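PDB 2YGL: blood group a-and b-cleaving endo-beta-galactosidase, which probably cleaves blood group A and B antigens as a family 98 endo-beta-galactosidase, and carries tandem CBM51 carbohydrate-binding modules that probably bind glycans. Local coordinates for residues Y255-A260 against K323-I328; V190-L195 against A348-N353; I106-D111 against I146-F151; T85-D90 against Q133-T138. All blocks are in the same frame, centred on the assembly; numbering follows the deposited sequence.

Contact 1 of 4, residues Y255-A260 against K323-I328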
loop_
_atom_site.group_PDB
_atom_site.type_symbol
_atom_site.label_atom_id
_atom_site.label_comp_id
_atom_site.label_asym_id
_atom_site.label_seq_id
_atom_site.Cartn_x
_atom_site.Cartn_y
_atom_site.Cartn_z
ATOM N N TYR A 255 18.074 21.740 -1.537
ATOM C CA TYR A 255 16.734 22.238 -1.250
ATOM C C TYR A 255 16.547 22.501 0.236
ATOM O O TYR A 255 16.954 21.697 1.078
ATOM C CB TYR A 255 15.669 21.256 -1.748
ATOM C CG TYR A 255 15.642 21.114 -3.249
ATOM C CD1 TYR A 255 14.890 21.984 -4.039
ATOM C CD2 TYR A 255 16.380 20.118 -3.882
ATOM C CE1 TYR A 255 14.870 21.858 -5.425
ATOM C CE2 TYR A 255 16.369 19.986 -5.262
ATOM C CZ TYR A 255 15.614 20.855 -6.029
ATOM O OH TYR A 255 15.608 20.715 -7.398
ATOM N N ASP A 256 15.942 23.644 0.546
ATOM C CA ASP A 256 15.525 23.959 1.906
ATOM C C ASP A 256 14.102 23.447 2.087
ATOM O O ASP A 256 13.152 24.020 1.544
ATOM C CB ASP A 256 15.608 25.470 2.150
ATOM C CG ASP A 256 15.148 25.880 3.549
ATOM O OD1 ASP A 256 14.948 25.009 4.418
ATOM O OD2 ASP A 256 14.989 27.092 3.776
ATOM N N VAL A 257 13.967 22.354 2.833
ATOM C CA VAL A 257 12.662 21.730 3.070
ATOM C C VAL A 257 12.145 21.959 4.497
ATOM O O VAL A 257 11.230 21.271 4.952
ATOM C CB VAL A 257 12.661 20.209 2.724
ATOM C CG1 VAL A 257 12.871 19.999 1.230
ATOM C CG2 VAL A 257 13.707 19.446 3.545
ATOM N N SER A 258 12.729 22.940 5.183
ATOM C CA SER A 258 12.372 23.263 6.568
ATOM C C SER A 258 10.910 23.683 6.721
ATOM O O SER A 258 10.302 23.452 7.766
ATOM C CB SER A 258 13.280 24.370 7.106
ATOM O OG SER A 258 13.111 25.571 6.373
ATOM N N GLY A 259 10.354 24.292 5.676
ATOM C CA GLY A 259 8.973 24.774 5.703
ATOM C C GLY A 259 7.904 23.729 5.425
ATOM O O GLY A 259 6.719 24.059 5.364
ATOM N N ALA A 260 8.308 22.472 5.253
ATOM C CA ALA A 260 7.358 21.402 4.944
ATOM C C ALA A 260 7.722 20.071 5.590
ATOM O O ALA A 260 8.881 19.821 5.927
ATOM C CB ALA A 260 7.206 21.235 3.438
ATOM N N LYS A 323 11.856 12.626 9.685
ATOM C CA LYS A 323 11.070 13.701 10.287
ATOM C C LYS A 323 11.971 14.869 10.692
ATOM O O LYS A 323 13.091 14.660 11.168
ATOM C CB LYS A 323 10.302 13.159 11.502
ATOM C CG LYS A 323 9.357 14.146 12.181
ATOM C CD LYS A 323 8.670 13.494 13.377
ATOM C CE LYS A 323 8.040 14.521 14.310
ATOM N NZ LYS A 323 9.048 15.255 15.125
ATOM N N ASP A 324 11.475 16.087 10.469
ATOM C CA ASP A 324 12.158 17.343 10.830
ATOM C C ASP A 324 13.426 17.675 10.018
ATOM O O ASP A 324 14.282 18.432 10.482
ATOM C CB ASP A 324 12.447 17.410 12.341
ATOM C CG ASP A 324 11.179 17.382 13.189
ATOM O OD1 ASP A 324 10.138 17.924 12.757
ATOM O OD2 ASP A 324 11.230 16.816 14.299
ATOM N N THR A 325 13.530 17.127 8.807
ATOM C CA THR A 325 14.667 17.415 7.919
ATOM C C THR A 325 14.628 18.873 7.456
ATOM O O THR A 325 13.582 19.372 7.033
ATOM C CB THR A 325 14.705 16.455 6.697
ATOM O OG1 THR A 325 14.930 15.111 7.144
ATOM C CG2 THR A 325 15.813 16.836 5.719
ATOM N N GLN A 326 15.774 19.545 7.547
ATOM C CA GLN A 326 15.892 20.956 7.174
ATOM C C GLN A 326 16.395 21.125 5.744
ATOM O O GLN A 326 15.935 22.009 5.011
ATOM C CB GLN A 326 16.831 21.698 8.138
ATOM C CG GLN A 326 16.421 21.628 9.613
ATOM C CD GLN A 326 15.015 22.150 9.854
ATOM O OE1 GLN A 326 14.086 21.377 10.084
ATOM N NE2 GLN A 326 14.850 23.462 9.785
ATOM N N THR A 327 17.342 20.270 5.363
ATOM C CA THR A 327 18.057 20.390 4.101
ATOM C C THR A 327 18.159 19.037 3.400
ATOM O O THR A 327 18.504 18.027 4.020
ATOM C CB THR A 327 19.474 20.969 4.336
ATOM O OG1 THR A 327 19.365 22.252 4.967
ATOM C CG2 THR A 327 20.242 21.121 3.028
ATOM N N ILE A 328 17.840 19.024 2.109
ATOM C CA ILE A 328 18.073 17.851 1.270
ATOM C C ILE A 328 19.041 18.223 0.149
ATOM O O ILE A 328 18.831 19.208 -0.557
ATOM C CB ILE A 328 16.755 17.252 0.702
ATOM C CG1 ILE A 328 15.905 16.660 1.836
ATOM C CG2 ILE A 328 17.051 16.181 -0.367
ATOM C CD1 ILE A 328 14.480 16.306 1.443
#
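Val257 and Ile328 form the tightly packed part of this contact. Their side chains cross at about a right angle, with Val257 CG2 3.9 Å from Ile328 CD1. Chi1 of Val257 (-66°) sets CG1 anti to the carbonyl carbon and leaves CG2 between that carbon and the backbone N. Val257 CG2 also meets Thr325 CG2 at 4.0 Å and Thr325 O at 3.5 Å. Phe350 of strand 343-352 packs on both Val257 and Ile328, on the core side of the second module's beta-sandwich.

Two antiparallel strand ends pair beside this cluster. Tyr255 N gives a nearly straight bond to Ile328 O (2.8 Å, 172°), and Ile328 N returns one to Tyr255 O at 3.0 Å. Past the strand, Val257 N reaches Gln326 O at 3.0 Å. A type I turn from Val257 to Ala260 follows.

The solvent side is looser. Asp256 and Ser258 are exposed there. Asp256 OD1 accepts from Ser258 OG (2.7 Å) and from Ser258 N (3.1 Å), both from the same carboxylate face. The second bond makes an Asx turn. So apolar branches pack on the buried side, and a doubly gripped carboxylate oxygen holds the turn outside.

Contact 2 of 4, residues V190-L195 against A348-N353; sequences VYLSDL and ALFMAN
Val190 and Phe350 pair where the short strand 189-191 lies antiparallel to strand 343-352, in one sheet of the second module's beta-sandwich. Tyr191 pairs next with Leu349. Segment 190-195 then leaves the sheet through a 3-10 segment, residues 192-194.

Two backbone bonds make the first pair: Val190 N to Phe350 O at 2.9 Å, and Phe350 N to Val190 O at 2.8 Å. A third runs from Leu192 N to Ala348 O at 2.9 Å. Ala348 O has a second partner. A water donates to it at 2.7 Å and accepts from Ser193 N at 3.0 Å. The water thus ties the start of the 3-10 segment to the strand.

The side chains meet on both faces of the sheet. On the Phe350 face, Leu192 of the 3-10 segment reaches back and crosses the ring at about a right angle. Chi2 of Leu192 (67°) places CD1 over the Phe350 ring, 3.6 Å from its centroid and 9° off the ring normal. This is a CH-pi contact over the face. Leu195 CD1 comes to the edge of the same ring, 3.9 Å from Phe350 CD2. On the other face, Tyr191 crosses Leu349 obliquely, with Tyr191 CE1 4.0 Å from Leu349 CD2. The hydroxyl of Tyr191 is hydrogen-bonded to Leu182 O.

Leu330 and Phe265 also touch Leu192, so its branches reach the space between the two sheets. Leucine methyls thus pack on the phenyl ring at one face and at its edge. Ala348 O takes both the Leu192 N-H and the water held by Ser193 N, and so joins the exit of the chain to the strand.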
loop_
_atom_site.group_PDB
_atom_site.type_symbol
_atom_site.label_atom_id
_atom_site.label_comp_id
_atom_site.label_asym_id
_atom_site.label_seq_id
_atom_site.Cartn_x
_atom_site.Cartn_y
_atom_site.Cartn_z
ATOM N N VAL A 190 5.057 16.504 -5.284
ATOM C CA VAL A 190 5.508 17.769 -5.850
ATOM C C VAL A 190 6.838 17.533 -6.565
ATOM O O VAL A 190 7.816 17.097 -5.946
ATOM C CB VAL A 190 5.643 18.868 -4.767
ATOM C CG1 VAL A 190 6.341 20.109 -5.317
ATOM C CG2 VAL A 190 4.272 19.240 -4.209
ATOM N N TYR A 191 6.857 17.803 -7.872
ATOM C CA TYR A 191 8.064 17.650 -8.682
ATOM C C TYR A 191 9.135 18.650 -8.265
ATOM O O TYR A 191 8.850 19.837 -8.076
ATOM C CB TYR A 191 7.751 17.817 -10.173
ATOM C CG TYR A 191 6.854 16.746 -10.734
ATOM C CD1 TYR A 191 7.335 15.457 -10.955
ATOM C CD2 TYR A 191 5.523 17.018 -11.045
ATOM C CE1 TYR A 191 6.516 14.465 -11.469
ATOM C CE2 TYR A 191 4.692 16.033 -11.563
ATOM C CZ TYR A 191 5.196 14.759 -11.771
ATOM O OH TYR A 191 4.389 13.776 -12.282
ATOM N N LEU A 192 10.364 18.163 -8.129
ATOM C CA LEU A 192 11.491 19.013 -7.738
ATOM C C LEU A 192 11.715 20.164 -8.717
ATOM O O LEU A 192 12.008 21.288 -8.302
ATOM C CB LEU A 192 12.767 18.185 -7.559
ATOM C CG LEU A 192 13.020 17.612 -6.160
ATOM C CD1 LEU A 192 12.001 16.542 -5.768
ATOM C CD2 LEU A 192 14.423 17.047 -6.079
ATOM N N SER A 193 11.541 19.882 -10.007
ATOM C CA SER A 193 11.675 20.893 -11.062
ATOM C C SER A 193 10.610 21.998 -11.004
ATOM O O SER A 193 10.703 22.992 -11.725
ATOM C CB SER A 193 11.677 20.231 -12.442
ATOM O OG SER A 193 10.485 19.495 -12.659
ATOM N N ASP A 194 9.603 21.822 -10.151
ATOM C CA ASP A 194 8.607 22.865 -9.911
ATOM C C ASP A 194 8.959 23.716 -8.688
ATOM O O ASP A 194 8.190 24.591 -8.290
ATOM C CB ASP A 194 7.211 22.254 -9.756
ATOM C CG ASP A 194 6.649 21.731 -11.064
ATOM O OD1 ASP A 194 7.158 22.118 -12.141
ATOM O OD2 ASP A 194 5.689 20.933 -11.013
ATOM N N LEU A 195 10.133 23.463 -8.110
ATOM C CA LEU A 195 10.586 24.165 -6.910
ATOM C C LEU A 195 11.849 24.990 -7.156
ATOM O O LEU A 195 12.582 24.756 -8.121
ATOM C CB LEU A 195 10.841 23.164 -5.778
ATOM C CG LEU A 195 9.706 22.233 -5.337
ATOM C CD1 LEU A 195 10.256 21.140 -4.428
ATOM C CD2 LEU A 195 8.593 23.003 -4.644
ATOM N N ALA A 348 11.619 13.181 -10.761
ATOM C CA ALA A 348 11.994 13.528 -9.384
ATOM C C ALA A 348 10.912 14.311 -8.647
ATOM O O ALA A 348 10.513 15.393 -9.083
ATOM C CB ALA A 348 13.309 14.296 -9.365
ATOM N N LEU A 349 10.446 13.754 -7.531
ATOM C CA LEU A 349 9.382 14.377 -6.744
ATOM C C LEU A 349 9.523 14.158 -5.230
ATOM O O LEU A 349 10.235 13.253 -4.782
ATOM C CB LEU A 349 7.998 13.929 -7.246
ATOM C CG LEU A 349 7.548 12.467 -7.152
ATOM C CD1 LEU A 349 7.050 12.127 -5.748
ATOM C CD2 LEU A 349 6.447 12.202 -8.173
ATOM N N PHE A 350 8.846 15.013 -4.465
ATOM C CA PHE A 350 8.753 14.900 -3.011
ATOM C C PHE A 350 7.338 14.505 -2.592
ATOM O O PHE A 350 6.362 14.892 -3.238
ATOM C CB PHE A 350 9.088 16.241 -2.343
ATOM C CG PHE A 350 10.558 16.564 -2.276
ATOM C CD1 PHE A 350 11.497 15.594 -1.932
ATOM C CD2 PHE A 350 10.998 17.866 -2.509
ATOM C CE1 PHE A 350 12.853 15.910 -1.855
ATOM C CE2 PHE A 350 12.349 18.190 -2.432
ATOM C CZ PHE A 350 13.278 17.213 -2.103
ATOM N N MET A 351 7.234 13.743 -1.504
ATOM C CA MET A 351 5.946 13.449 -0.873
ATOM C C MET A 351 5.887 14.077 0.521
ATOM O O MET A 351 6.901 14.152 1.217
ATOM C CB MET A 351 5.713 11.937 -0.756
ATOM C CG MET A 351 5.710 11.156 -2.073
ATOM S SD MET A 351 4.246 11.415 -3.098
ATOM C CE MET A 351 2.945 10.776 -2.037
ATOM N N ALA A 352 4.699 14.527 0.918
ATOM C CA ALA A 352 4.469 15.029 2.274
ATOM C C ALA A 352 3.391 14.207 2.980
ATOM O O ALA A 352 2.223 14.220 2.586
ATOM C CB ALA A 352 4.096 16.510 2.252
ATOM N N ASN A 353 3.799 13.491 4.022
ATOM C CA ASN A 353 2.908 12.595 4.754
ATOM C C ASN A 353 2.757 13.024 6.210
ATOM O O ASN A 353 1.699 12.840 6.815
ATOM C CB ASN A 353 3.435 11.158 4.668
ATOM C CG ASN A 353 2.525 10.152 5.348
ATOM O OD1 ASN A 353 2.934 9.469 6.290
ATOM N ND2 ASN A 353 1.287 10.054 4.875
HETATM O O HOH W 1 11.405 17.021 -11.051
#

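Contact 3 of 4, residues I106-D111 against I146-F151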
loop_
_atom_site.group_PDB
_atom_site.type_symbol
_atom_site.label_atom_id
_atom_site.label_comp_id
_atom_site.label_asym_id
_atom_site.label_seq_id
_atom_site.Cartn_x
_atom_site.Cartn_y
_atom_site.Cartn_z
ATOM N N ILE A 106 -16.714 -19.669 17.269
ATOM C CA ILE A 106 -16.525 -18.893 16.046
ATOM C C ILE A 106 -15.028 -18.660 15.848
ATOM O O ILE A 106 -14.332 -18.233 16.774
ATOM C CB ILE A 106 -17.285 -17.535 16.076
ATOM C CG1 ILE A 106 -18.799 -17.764 16.187
ATOM C CG2 ILE A 106 -16.964 -16.706 14.823
ATOM C CD1 ILE A 106 -19.607 -16.512 16.523
ATOM N N GLU A 107 -14.541 -18.948 14.644
ATOM C CA GLU A 107 -13.130 -18.766 14.322
ATOM C C GLU A 107 -12.920 -17.922 13.072
ATOM O O GLU A 107 -13.770 -17.884 12.180
ATOM C CB GLU A 107 -12.439 -20.117 14.125
ATOM C CG GLU A 107 -12.286 -20.953 15.384
ATOM C CD GLU A 107 -11.746 -22.348 15.099
ATOM O OE1 GLU A 107 -11.677 -22.746 13.914
ATOM O OE2 GLU A 107 -11.391 -23.049 16.071
ATOM N N ILE A 108 -11.776 -17.242 13.028
ATOM C CA ILE A 108 -11.296 -16.598 11.812
ATOM C C ILE A 108 -9.983 -17.265 11.421
ATOM O O ILE A 108 -9.077 -17.414 12.247
ATOM C CB ILE A 108 -11.117 -15.064 11.976
ATOM C CG1 ILE A 108 -12.422 -14.400 12.454
ATOM C CG2 ILE A 108 -10.610 -14.425 10.674
ATOM C CD1 ILE A 108 -13.618 -14.529 11.498
ATOM N N GLU A 109 -9.904 -17.681 10.161
ATOM C CA GLU A 109 -8.768 -18.426 9.644
ATOM C C GLU A 109 -8.189 -17.714 8.428
ATOM O O GLU A 109 -8.934 -17.259 7.556
ATOM C CB GLU A 109 -9.219 -19.840 9.269
ATOM C CG GLU A 109 -8.117 -20.793 8.840
ATOM C CD GLU A 109 -8.632 -22.208 8.623
ATOM O OE1 GLU A 109 -9.127 -22.822 9.592
ATOM O OE2 GLU A 109 -8.543 -22.705 7.482
ATOM N N ILE A 110 -6.862 -17.605 8.385
ATOM C CA ILE A 110 -6.160 -17.073 7.216
ATOM C C ILE A 110 -5.127 -18.088 6.734
ATOM O O ILE A 110 -4.208 -18.449 7.477
ATOM C CB ILE A 110 -5.475 -15.707 7.498
ATOM C CG1 ILE A 110 -6.512 -14.647 7.887
ATOM C CG2 ILE A 110 -4.669 -15.248 6.276
ATOM C CD1 ILE A 110 -5.918 -13.372 8.474
ATOM N N ASP A 111 -5.304 -18.550 5.495
ATOM C CA ASP A 111 -4.397 -19.509 4.848
ATOM C C ASP A 111 -4.056 -20.726 5.718
ATOM O O ASP A 111 -2.891 -21.113 5.837
ATOM C CB ASP A 111 -3.118 -18.808 4.361
ATOM C CG ASP A 111 -3.397 -17.693 3.365
ATOM O OD1 ASP A 111 -4.339 -17.818 2.553
ATOM O OD2 ASP A 111 -2.661 -16.685 3.390
ATOM N N ILE A 146 -9.070 -15.576 3.467
ATOM C CA ILE A 146 -9.614 -15.395 4.811
ATOM C C ILE A 146 -10.950 -16.132 4.945
ATOM O O ILE A 146 -11.804 -16.060 4.055
ATOM C CB ILE A 146 -9.720 -13.888 5.221
ATOM C CG1 ILE A 146 -10.077 -13.754 6.710
ATOM C CG2 ILE A 146 -10.701 -13.121 4.317
ATOM C CD1 ILE A 146 -9.834 -12.371 7.305
ATOM N N SER A 147 -11.110 -16.852 6.054
ATOM C CA SER A 147 -12.285 -17.687 6.277
ATOM C C SER A 147 -13.028 -17.346 7.562
ATOM O O SER A 147 -12.429 -17.240 8.638
ATOM C CB SER A 147 -11.898 -19.168 6.274
ATOM O OG SER A 147 -11.706 -19.632 4.952
ATOM N N LEU A 148 -14.341 -17.176 7.424
ATOM C CA LEU A 148 -15.244 -16.950 8.544
ATOM C C LEU A 148 -15.919 -18.273 8.904
ATOM O O LEU A 148 -16.723 -18.802 8.131
ATOM C CB LEU A 148 -16.288 -15.887 8.179
ATOM C CG LEU A 148 -15.955 -14.393 8.324
ATOM C CD1 LEU A 148 -14.629 -13.987 7.677
ATOM C CD2 LEU A 148 -17.097 -13.553 7.767
ATOM N N LYS A 149 -15.579 -18.803 10.077
ATOM C CA LYS A 149 -16.023 -20.133 10.493
ATOM C C LYS A 149 -16.910 -20.074 11.732
ATOM O O LYS A 149 -16.592 -19.376 12.694
ATOM C CB LYS A 149 -14.816 -21.033 10.772
ATOM C CG LYS A 149 -13.877 -21.225 9.585
ATOM C CD LYS A 149 -12.528 -21.805 10.015
ATOM C CE LYS A 149 -12.597 -23.305 10.271
ATOM N NZ LYS A 149 -11.313 -23.825 10.823
ATOM N N SER A 150 -18.019 -20.809 11.705
ATOM C CA SER A 150 -18.912 -20.891 12.863
ATOM C C SER A 150 -19.335 -22.327 13.154
ATOM O O SER A 150 -19.772 -23.054 12.258
ATOM C CB SER A 150 -20.129 -19.971 12.707
ATOM O OG SER A 150 -20.819 -20.215 11.498
ATOM N N PHE A 151 -19.194 -22.719 14.418
ATOM C CA PHE A 151 -19.442 -24.094 14.848
ATOM C C PHE A 151 -20.744 -24.202 15.646
ATOM O O PHE A 151 -20.876 -23.624 16.728
ATOM C CB PHE A 151 -18.247 -24.628 15.652
ATOM C CG PHE A 151 -16.997 -24.833 14.828
ATOM C CD1 PHE A 151 -16.113 -23.780 14.593
ATOM C CD2 PHE A 151 -16.700 -26.085 14.290
ATOM C CE1 PHE A 151 -14.956 -23.966 13.831
ATOM C CE2 PHE A 151 -15.543 -26.283 13.528
ATOM C CZ PHE A 151 -14.671 -25.219 13.298
#
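Glu109 and Lys149 make the shorter of two salt bridges between these strands of the first module. Lys149 NZ lies 2.7 Å from Glu109 OE1 and meets it on the syn side, 29° out of the carboxylate plane. The same NZ makes a weaker salt bridge to Glu107 OE1 at 3.3 Å. Lys149 is bent at chi3 (78°), which swings CE toward both acids. Glu107 OE2 pairs in turn with Arg105, which also makes a cation-pi contact with Phe151. Phe151 CE1 lies close to Glu107 OE1, which approaches the ring obliquely.

The backbone bonds are those of a regular antiparallel ladder. Glu107 N to Lys149 O and Lys149 N to Glu107 O are both 2.9 Å. Glu109 N to Ser147 O is 3.0 Å, and Ser147 N to Glu109 O is 2.7 Å.

Apolar packing takes the other face. Ile108 and Leu148 lie side by side, pointing the same way, with Ile108 CD1 3.9 Å from Leu148 CG. Ile110 CG1 meets Ile146 CG1 at 3.9 Å. Phe83, from the opposing sheet, touches Ile108, Ile146 and Leu148.

One lysine thus spans two acids of the neighbouring strand. Arg105 would probably help balance the charge of the buried Glu107.

Contact 4 of 4, residues T85-D90 against Q133-T138; sequences TYIGID and QFISVT
Tyr86 and Phe134 meet on one face of an antiparallel strand pair. Phe134 CD1 sits over the centre of the Tyr86 ring, 3.5 Å above its plane. The two rings are oblique: their centroids are 4.8 Å apart and their planes 46° apart. Phe134 has CG anti to the backbone N (chi1 179°), and its rim atom CD1 does the touching.

On the other face, Ile135 CD1 meets three methyls: Thr85 CG2, Ile87 CG2 and Ile87 CD1 are each 3.8 Å from it. Thr85 lies alongside Ile135, pointing the same way, while Ile87 crosses it at about a right angle.

Four backbone bonds fix this register. Ile135 N to Thr85 O is 2.7 Å and nearly straight, and Thr85 N to Ile135 O is 3.1 Å. Ile87 N reaches Gln133 O at 2.8 Å, and Gln133 N reaches Ile87 O at 3.0 Å. At Gly88 the chain then turns a corner.

Further out, Lys55 makes a cation-pi contact with Tyr86, and Thr85 OG1 is hydrogen-bonded to Ala164 O. Strand 82-87 lies between strands 133-138 and 160-171 in its sheet, and Tyr116 of strand 113-117 in the facing sheet packs on Ile87 and Ile135.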
loop_
_atom_site.group_PDB
_atom_site.type_symbol
_atom_site.label_atom_id
_atom_site.label_comp_id
_atom_site.label_asym_id
_atom_site.label_seq_id
_atom_site.Cartn_x
_atom_site.Cartn_y
_atom_site.Cartn_z
ATOM N N THR A 85 -14.510 -7.064 12.938
ATOM C CA THR A 85 -15.932 -7.422 12.989
ATOM C C THR A 85 -16.413 -7.638 14.423
ATOM O O THR A 85 -15.611 -7.907 15.323
ATOM C CB THR A 85 -16.244 -8.695 12.143
ATOM O OG1 THR A 85 -17.659 -8.820 11.955
ATOM C CG2 THR A 85 -15.709 -9.958 12.809
ATOM N N TYR A 86 -17.722 -7.506 14.623
ATOM C CA TYR A 86 -18.372 -7.903 15.865
ATOM C C TYR A 86 -19.082 -9.231 15.623
ATOM O O TYR A 86 -19.757 -9.401 14.606
ATOM C CB TYR A 86 -19.395 -6.851 16.306
ATOM C CG TYR A 86 -18.800 -5.512 16.684
ATOM C CD1 TYR A 86 -18.557 -4.538 15.714
ATOM C CD2 TYR A 86 -18.491 -5.215 18.011
ATOM C CE1 TYR A 86 -18.014 -3.306 16.051
ATOM C CE2 TYR A 86 -17.946 -3.978 18.363
ATOM C CZ TYR A 86 -17.711 -3.031 17.375
ATOM O OH TYR A 86 -17.175 -1.808 17.703
ATOM N N ILE A 87 -18.927 -10.169 16.549
ATOM C CA ILE A 87 -19.578 -11.475 16.426
ATOM C C ILE A 87 -20.536 -11.767 17.571
ATOM O O ILE A 87 -20.335 -11.316 18.697
ATOM C CB ILE A 87 -18.559 -12.649 16.283
ATOM C CG1 ILE A 87 -17.534 -12.636 17.430
ATOM C CG2 ILE A 87 -17.889 -12.610 14.913
ATOM C CD1 ILE A 87 -16.760 -13.940 17.593
ATOM N N GLY A 88 -21.571 -12.538 17.260
ATOM C CA GLY A 88 -22.553 -12.982 18.240
ATOM C C GLY A 88 -23.730 -13.612 17.526
ATOM O O GLY A 88 -23.726 -13.738 16.302
ATOM N N ILE A 89 -24.734 -14.021 18.295
ATOM C CA ILE A 89 -25.972 -14.536 17.729
ATOM C C ILE A 89 -26.932 -13.365 17.556
ATOM O O ILE A 89 -27.150 -12.595 18.494
ATOM C CB ILE A 89 -26.596 -15.642 18.613
ATOM C CG1 ILE A 89 -25.631 -16.828 18.733
ATOM C CG2 ILE A 89 -27.939 -16.100 18.037
ATOM C CD1 ILE A 89 -26.001 -17.843 19.807
ATOM N N ASP A 90 -27.489 -13.226 16.354
ATOM C CA ASP A 90 -28.385 -12.113 16.047
ATOM C C ASP A 90 -29.607 -12.074 16.966
ATOM O O ASP A 90 -30.150 -13.117 17.340
ATOM C CB ASP A 90 -28.840 -12.167 14.589
ATOM C CG ASP A 90 -29.413 -10.848 14.119
ATOM O OD1 ASP A 90 -28.627 -9.952 13.745
ATOM O OD2 ASP A 90 -30.649 -10.703 14.135
ATOM N N GLN A 133 -18.601 -10.014 20.772
ATOM C CA GLN A 133 -17.144 -9.922 20.842
ATOM C C GLN A 133 -16.619 -9.184 19.617
ATOM O O GLN A 133 -17.055 -9.446 18.494
ATOM C CB GLN A 133 -16.504 -11.312 20.928
ATOM C CG GLN A 133 -16.716 -12.036 22.259
ATOM C CD GLN A 133 -15.883 -11.460 23.398
ATOM O OE1 GLN A 133 -14.877 -10.786 23.177
ATOM N NE2 GLN A 133 -16.299 -11.737 24.625
ATOM N N PHE A 134 -15.687 -8.259 19.844
ATOM C CA PHE A 134 -15.039 -7.514 18.767
ATOM C C PHE A 134 -13.741 -8.200 18.358
ATOM O O PHE A 134 -12.895 -8.501 19.205
ATOM C CB PHE A 134 -14.769 -6.064 19.196
ATOM C CG PHE A 134 -14.069 -5.229 18.149
ATOM C CD1 PHE A 134 -14.710 -4.895 16.956
ATOM C CD2 PHE A 134 -12.777 -4.760 18.367
ATOM C CE1 PHE A 134 -14.068 -4.120 15.992
ATOM C CE2 PHE A 134 -12.124 -3.982 17.409
ATOM C CZ PHE A 134 -12.772 -3.660 16.219
ATOM N N ILE A 135 -13.601 -8.454 17.061
ATOM C CA ILE A 135 -12.403 -9.076 16.510
ATOM C C ILE A 135 -11.582 -8.035 15.756
ATOM O O ILE A 135 -12.117 -7.283 14.934
ATOM C CB ILE A 135 -12.741 -10.252 15.545
ATOM C CG1 ILE A 135 -13.591 -11.318 16.246
ATOM C CG2 ILE A 135 -11.460 -10.879 14.979
ATOM C CD1 ILE A 135 -14.156 -12.366 15.305
ATOM N N SER A 136 -10.286 -7.991 16.053
ATOM C CA SER A 136 -9.338 -7.198 15.283
ATOM C C SER A 136 -8.048 -7.995 15.119
ATOM O O SER A 136 -7.273 -8.148 16.067
ATOM C CB SER A 136 -9.074 -5.850 15.954
ATOM O OG SER A 136 -8.383 -4.980 15.078
ATOM N N VAL A 137 -7.842 -8.528 13.917
ATOM C CA VAL A 137 -6.658 -9.336 13.622
ATOM C C VAL A 137 -5.818 -8.733 12.500
ATOM O O VAL A 137 -6.353 -8.145 11.557
ATOM C CB VAL A 137 -7.009 -10.815 13.278
ATOM C CG1 VAL A 137 -7.462 -11.565 14.523
ATOM C CG2 VAL A 137 -8.059 -10.899 12.172
ATOM N N THR A 138 -4.502 -8.886 12.619
ATOM C CA THR A 138 -3.568 -8.452 11.587
ATOM C C THR A 138 -3.560 -9.466 10.444
ATOM O O THR A 138 -3.583 -10.677 10.673
ATOM C CB THR A 138 -2.135 -8.279 12.152
ATOM O OG1 THR A 138 -2.185 -7.532 13.373
ATOM C CG2 THR A 138 -1.241 -7.543 11.163
#

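The four contacts fall into two pairs, one in each CBM51 module. Contacts 3 and 4 belong to the first module, with centres 11 Å apart. They face each other across its beta-sandwich: Ile108 CG1 meets Ile135 CD1 at 3.9 Å. Contacts 1 and 2 belong to the second module, with centres 12 Å apart. There Ile328 CD1 meets Phe350 CE1 at 3.7 Å, again between the two sheets. No contact touches one of the other module; contacts 2 and 4 stay about 18 Å apart at their nearest atoms. The calcium site of Val102, Ala152, His155 and Asp159 is in the first module. The Phe151 side chain of contact 3 is about 8 Å from the calcium ion.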